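Local coordinates for protein putative metalloprotease II (Bacteroides fragilis, PDB 4ON1) that probably cleaves proteins as a zinc-dependent metalloendopeptidase, captured here with a preceding segment of its own chain bound to the catalytic-site zinc, at residues Ile174-Pro178 / Gly299-Ile304. Residues are numbered along the deposited sequence.
Sequences IKDYP and GYASGI. With ZN (zinc ion), chain C.
Both carboxylate oxygens of Asp176 chelate the zinc in bidentate fashion, OD1 2.3 Å and OD2 2.2 Å from ZN, alongside His334, His338 and His344. Its chi1 p rotamer (chi2 -17°) directs the carboxylate to the ion, while Asp176 CB lies 3.2 Å from Gly299 O. The irregular 174-178 segment bends at Lys175 and Asp176 (phi/psi -130/69 and -125/31) and becomes extended at Tyr177 and Pro178, passing beside strand 299-301, end-to-end directions 47° apart, with CA pairs Asp176-Tyr300 at 4.3 Å and Tyr177-Ala301 at 5.0 Å. One hydrogen bond joins them: Ala301 N donates to Asp176 O (2.9 Å, 166° at the hydrogen), and Tyr300 CA adds a CA-H...O contact to that oxygen at 3.4 Å. Strand 299-301 pairs antiparallel with strand 319-323; His334 and His338 come from the HExxH pattern on helix 331-340, His344 from the loop after it. The geometry is consistent with the aspartate switch of profragilysin-type zymogens, where a pro-segment aspartate blocks a metzincin-like cleft. Tyr300 (chi1 t) swings its ring beside the chain, CD1 3.4 Å from Asp176 C and OH 3.4 Å from Pro178 CB, and touches helix 259-271. At the strand's end Pro178 CD lies 3.1 Å from Ala301 O; past it Pro178 CG lies 3.2 Å from Ser302 O. The CA-to-CB bond of Tyr177 points away from 299-304, but with chi1 p its ring face receives Ile304 CD1, 3.4 Å from the centroid and 7° off the normal, a CH-pi contact.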
loop_
_atom_site.group_PDB
_atom_site.type_symbol
_atom_site.label_atom_id
_atom_site.label_comp_id
_atom_site.label_asym_id
_atom_site.label_seq_id
_atom_site.Cartn_x
_atom_site.Cartn_y
_atom_site.Cartn_z
ATOM N N ILE A 174 10.888 7.331 -14.461
ATOM C CA ILE A 174 10.228 6.077 -14.135
ATOM C C ILE A 174 9.767 5.457 -15.455
ATOM O O ILE A 174 9.178 6.143 -16.291
ATOM C CB ILE A 174 9.044 6.305 -13.158
ATOM C CG1 ILE A 174 9.550 6.900 -11.839
ATOM C CG2 ILE A 174 8.253 5.021 -12.929
ATOM C CD1 ILE A 174 8.458 7.175 -10.824
ATOM N N LYS A 175 10.046 4.171 -15.646
ATOM C CA LYS A 175 9.856 3.536 -16.950
ATOM C C LYS A 175 9.068 2.238 -16.805
ATOM O O LYS A 175 9.605 1.144 -17.001
ATOM C CB LYS A 175 11.216 3.265 -17.594
ATOM C CG LYS A 175 11.215 3.188 -19.106
ATOM C CD LYS A 175 12.627 3.399 -19.654
ATOM C CE LYS A 175 13.162 4.791 -19.323
ATOM N NZ LYS A 175 13.919 4.845 -18.036
ATOM N N ASP A 176 7.788 2.373 -16.471
ATOM C CA ASP A 176 7.055 1.298 -15.818
ATOM C C ASP A 176 5.772 0.871 -16.545
ATOM O O ASP A 176 4.819 0.413 -15.908
ATOM C CB ASP A 176 6.727 1.716 -14.378
ATOM C CG ASP A 176 5.947 3.026 -14.302
ATOM O OD1 ASP A 176 5.916 3.776 -15.294
ATOM O OD2 ASP A 176 5.383 3.310 -13.233
ATOM N N TYR A 177 5.777 0.993 -17.872
ATOM C CA TYR A 177 4.702 0.486 -18.730
ATOM C C TYR A 177 5.228 0.351 -20.165
ATOM O O TYR A 177 6.180 1.033 -20.530
ATOM C CB TYR A 177 3.483 1.417 -18.697
ATOM C CG TYR A 177 3.787 2.848 -19.078
ATOM C CD1 TYR A 177 3.804 3.246 -20.408
ATOM C CD2 TYR A 177 4.058 3.803 -18.107
ATOM C CE1 TYR A 177 4.090 4.562 -20.769
ATOM C CE2 TYR A 177 4.343 5.120 -18.457
ATOM C CZ TYR A 177 4.355 5.491 -19.783
ATOM O OH TYR A 177 4.636 6.792 -20.126
ATOM N N PRO A 178 4.607 -0.517 -20.988
ATOM C CA PRO A 178 5.119 -0.695 -22.352
ATOM C C PRO A 178 4.732 0.468 -23.246
ATOM O O PRO A 178 3.754 1.146 -22.946
ATOM C CB PRO A 178 4.435 -1.977 -22.827
ATOM C CG PRO A 178 3.157 -2.025 -22.047
ATOM C CD PRO A 178 3.455 -1.396 -20.707
ATOM N N GLY A 299 8.266 -1.091 -10.212
ATOM C CA GLY A 299 6.971 -1.624 -10.584
ATOM C C GLY A 299 6.833 -1.564 -12.088
ATOM O O GLY A 299 7.580 -0.849 -12.754
ATOM N N TYR A 300 5.891 -2.325 -12.632
ATOM C CA TYR A 300 5.684 -2.355 -14.074
ATOM C C TYR A 300 4.278 -2.828 -14.384
ATOM O O TYR A 300 3.849 -3.869 -13.890
ATOM C CB TYR A 300 6.719 -3.259 -14.752
ATOM C CG TYR A 300 6.655 -3.245 -16.269
ATOM C CD1 TYR A 300 7.212 -2.209 -17.004
ATOM C CD2 TYR A 300 6.046 -4.283 -16.959
ATOM C CE1 TYR A 300 7.153 -2.206 -18.388
ATOM C CE2 TYR A 300 5.977 -4.292 -18.329
ATOM C CZ TYR A 300 6.534 -3.254 -19.041
ATOM O OH TYR A 300 6.467 -3.283 -20.413
ATOM N N ALA A 301 3.567 -2.052 -15.196
ATOM C CA ALA A 301 2.176 -2.345 -15.533
ATOM C C ALA A 301 2.052 -2.867 -16.957
ATOM O O ALA A 301 2.790 -2.437 -17.848
ATOM C CB ALA A 301 1.317 -1.094 -15.350
ATOM N N SER A 302 1.106 -3.778 -17.177
ATOM C CA SER A 302 0.936 -4.403 -18.491
ATOM C C SER A 302 0.487 -3.415 -19.557
ATOM O O SER A 302 0.695 -3.648 -20.744
ATOM C CB SER A 302 -0.056 -5.562 -18.420
ATOM O OG SER A 302 -1.335 -5.110 -18.052
ATOM N N GLY A 303 -0.174 -2.341 -19.138
ATOM C CA GLY A 303 -0.621 -1.319 -20.065
ATOM C C GLY A 303 -1.215 -0.122 -19.342
ATOM O O GLY A 303 -1.444 -0.149 -18.137
ATOM N N ILE A 304 -1.469 0.939 -20.089
ATOM C CA ILE A 304 -2.124 2.114 -19.531
ATOM C C ILE A 304 -3.594 2.135 -19.921
ATOM O O ILE A 304 -3.925 2.069 -21.100
ATOM C CB ILE A 304 -1.421 3.403 -20.001
ATOM C CG1 ILE A 304 -0.026 3.479 -19.369
ATOM C CG2 ILE A 304 -2.222 4.640 -19.613
ATOM C CD1 ILE A 304 0.694 4.801 -19.628
HETATM ZN ZN ZN C . 4.777 5.259 -13.950
#